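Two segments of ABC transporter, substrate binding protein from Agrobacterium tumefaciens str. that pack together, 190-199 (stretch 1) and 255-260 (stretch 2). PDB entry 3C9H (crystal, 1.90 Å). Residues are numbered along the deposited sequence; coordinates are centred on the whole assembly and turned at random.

Stretch 1 (190-199) RDQEQFGDIW
Stretch 2, residues 255-260: KDYTVV

The C-terminal end of a helix, residues 190-194, packs against the start of a strand, 258-260, and Tyr257, just before that strand, packs against the end of the helix, with more of its surface covered than any other residue here (102 Å²). Arg190 lies across from Val259 (CA to CA, 7.0 Å) and Gln194 across from Tyr257 (CA to CA, 8.0 Å), so the two chains run in opposite senses. In extended backbone, side chains alternate: Tyr257 (phi/psi -164/156) and Val259 (-71/139) point toward the helix, whereas Thr258 and Val260 point away.

Tyr257 adopts chi1 66° (p) and chi2 87°, which lays one ring face against Gln194. There Gln194 CB sits 3.8 Å from the centroid of the Tyr257 ring, only 7° off its normal, a CH-pi contact. Gln194 is folded m, m (chi1 -44°, chi2 -49°, chi3 -47°); its aliphatic part covers the ring while its amide turns back, NE2 making a weak hydrogen bond of 3.3 Å to Arg190 O. A glutamine suits this place because it offers both methylenes and a polar end; tyrosine answers with a ring face and a hydroxyl.

At the ring's edge, Tyr257 OH donates to Asp191 OD1 at 3.1 Å. Asp191 (chi1 -79°, m) starts sideways, but its carboxylate reaches the hydroxyl, and OD2 is satisfied elsewhere in the structure; a buried acid is thus well bonded.

Phe195, the first residue to leave helical phi/psi (-104/106), begins a type I turn closed by Ile198 N to Phe195 O, 3.3 Å. Its chi1 of -143° lies between wells, with chi2 -124°. Its flat apolar ring meets Tyr257 obliquely, centroids 5.3 Å apart and planes at 51°, with Phe195 CD2 a tight 3.1 Å from Tyr257 CE2.

Val259 (t), compact and branched, places CG1 3.9 Å from Arg190 CB and CG2 3.7 Å from Asp191 OD1. Arg190 (m, m, m) contributes aliphatic surface here, while its NH1 forms a salt bridge to Glu193 OE1 at 2.6 Å.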

# COMPACT_ATOMS: atom_id res chain seq x y z
N ARG A 190 8.75 -1.13 9.59
CA ARG A 190 9.78 -0.27 9.03
C ARG A 190 10.12 0.92 9.95
O ARG A 190 11.28 1.28 10.08
CB ARG A 190 9.40 0.22 7.64
CG ARG A 190 9.07 -0.87 6.63
CD ARG A 190 10.15 -1.93 6.53
NE ARG A 190 11.31 -1.47 5.78
CZ ARG A 190 12.42 -2.18 5.61
NH1 ARG A 190 12.54 -3.39 6.16
NH2 ARG A 190 13.43 -1.69 4.89
N ASP A 191 9.10 1.54 10.54
CA ASP A 191 9.30 2.59 11.54
C ASP A 191 10.25 2.10 12.66
O ASP A 191 11.18 2.79 13.05
CB ASP A 191 7.97 3.00 12.18
CG ASP A 191 7.15 3.94 11.32
OD1 ASP A 191 7.70 4.59 10.40
OD2 ASP A 191 5.94 4.06 11.60
N GLN A 192 9.98 0.92 13.19
CA GLN A 192 10.83 0.30 14.20
C GLN A 192 12.30 0.17 13.76
O GLN A 192 13.19 0.32 14.60
CB GLN A 192 10.29 -1.06 14.60
CG GLN A 192 10.83 -1.52 15.96
CD GLN A 192 10.40 -2.91 16.32
OE1 GLN A 192 10.32 -3.78 15.46
NE2 GLN A 192 10.12 -3.14 17.61
N GLU A 193 12.54 -0.11 12.48
CA GLU A 193 13.92 -0.22 11.94
C GLU A 193 14.63 1.14 11.72
O GLU A 193 15.86 1.20 11.77
CB GLU A 193 13.94 -1.06 10.64
CG GLU A 193 14.09 -2.57 10.90
CD GLU A 193 13.59 -3.48 9.76
OE1 GLU A 193 13.49 -3.01 8.60
OE2 GLU A 193 13.30 -4.69 10.04
N GLN A 194 13.89 2.22 11.46
CA GLN A 194 14.50 3.56 11.36
C GLN A 194 14.66 4.16 12.72
O GLN A 194 15.75 4.51 13.15
CB GLN A 194 13.63 4.56 10.58
CG GLN A 194 13.03 4.05 9.35
CD GLN A 194 14.03 3.37 8.49
OE1 GLN A 194 15.12 3.91 8.25
NE2 GLN A 194 13.68 2.18 8.00
N PHE A 195 13.52 4.25 13.39
CA PHE A 195 13.28 5.13 14.51
C PHE A 195 13.31 4.25 15.74
O PHE A 195 12.38 3.47 15.98
CB PHE A 195 11.89 5.76 14.32
CG PHE A 195 11.78 7.19 14.76
CD1 PHE A 195 10.83 7.57 15.70
CD2 PHE A 195 12.59 8.18 14.19
CE1 PHE A 195 10.70 8.89 16.10
CE2 PHE A 195 12.47 9.51 14.57
CZ PHE A 195 11.52 9.87 15.53
N GLY A 196 14.40 4.36 16.50
CA GLY A 196 14.56 3.56 17.72
C GLY A 196 13.42 3.84 18.67
O GLY A 196 12.77 2.91 19.17
N ASP A 197 13.16 5.14 18.88
CA ASP A 197 12.10 5.59 19.78
C ASP A 197 10.74 5.80 19.07
O ASP A 197 10.02 6.78 19.35
CB ASP A 197 12.54 6.88 20.49
CG ASP A 197 11.75 7.16 21.75
OD1 ASP A 197 11.27 6.19 22.37
OD2 ASP A 197 11.60 8.35 22.12
N ILE A 198 10.37 4.88 18.18
CA ILE A 198 9.02 4.88 17.63
C ILE A 198 7.99 4.66 18.72
O ILE A 198 6.84 5.10 18.61
CB ILE A 198 8.82 3.80 16.50
CG1 ILE A 198 7.46 3.99 15.80
CG2 ILE A 198 8.91 2.40 17.05
CD1 ILE A 198 7.22 5.37 15.23
N TRP A 199 8.40 3.97 19.79
CA TRP A 199 7.46 3.62 20.85
C TRP A 199 6.97 4.84 21.63
O TRP A 199 5.84 4.87 22.09
CB TRP A 199 8.07 2.55 21.77
CG TRP A 199 8.41 1.35 20.95
CD1 TRP A 199 9.65 0.95 20.54
CD2 TRP A 199 7.48 0.46 20.36
NE1 TRP A 199 9.54 -0.17 19.75
CE2 TRP A 199 8.21 -0.49 19.63
CE3 TRP A 199 6.08 0.36 20.39
CZ2 TRP A 199 7.60 -1.53 18.93
CZ3 TRP A 199 5.48 -0.67 19.71
CH2 TRP A 199 6.24 -1.60 18.98
N LYS A 255 9.64 14.83 7.38
CA LYS A 255 10.98 15.32 7.05
C LYS A 255 12.10 14.59 7.76
O LYS A 255 13.22 14.59 7.26
CB LYS A 255 11.07 16.82 7.35
CG LYS A 255 10.19 17.68 6.46
CD LYS A 255 10.22 19.09 6.97
CE LYS A 255 9.37 20.05 6.15
NZ LYS A 255 9.39 21.39 6.84
N ASP A 256 11.81 14.00 8.92
CA ASP A 256 12.77 13.11 9.61
C ASP A 256 13.05 11.83 8.79
O ASP A 256 14.19 11.49 8.50
CB ASP A 256 12.34 12.80 11.06
CG ASP A 256 10.87 12.36 11.19
OD1 ASP A 256 10.08 12.45 10.23
OD2 ASP A 256 10.49 11.94 12.31
N TYR A 257 12.01 11.12 8.37
CA TYR A 257 12.17 10.07 7.37
C TYR A 257 10.80 9.72 6.81
O TYR A 257 9.77 9.94 7.47
CB TYR A 257 12.84 8.82 7.95
CG TYR A 257 12.01 8.11 8.99
CD1 TYR A 257 11.08 7.15 8.63
CD2 TYR A 257 12.17 8.41 10.34
CE1 TYR A 257 10.30 6.52 9.61
CE2 TYR A 257 11.43 7.78 11.29
CZ TYR A 257 10.50 6.83 10.94
OH TYR A 257 9.77 6.23 11.95
N THR A 258 10.78 9.18 5.60
CA THR A 258 9.53 8.78 4.97
C THR A 258 9.66 7.34 4.50
O THR A 258 10.47 7.04 3.63
CB THR A 258 9.10 9.71 3.77
OG1 THR A 258 8.83 11.04 4.22
CG2 THR A 258 7.82 9.18 3.11
N VAL A 259 8.88 6.44 5.10
CA VAL A 259 8.84 5.07 4.66
C VAL A 259 8.12 4.98 3.31
O VAL A 259 7.11 5.67 3.08
CB VAL A 259 8.17 4.16 5.69
CG1 VAL A 259 8.01 2.74 5.08
CG2 VAL A 259 9.02 4.11 7.00
N VAL A 260 8.66 4.15 2.41
CA VAL A 260 8.09 3.97 1.07
C VAL A 260 7.81 2.48 0.83
O VAL A 260 8.68 1.60 1.06
CB VAL A 260 8.98 4.53 -0.04
CG1 VAL A 260 8.35 4.31 -1.44
CG2 VAL A 260 9.23 5.99 0.20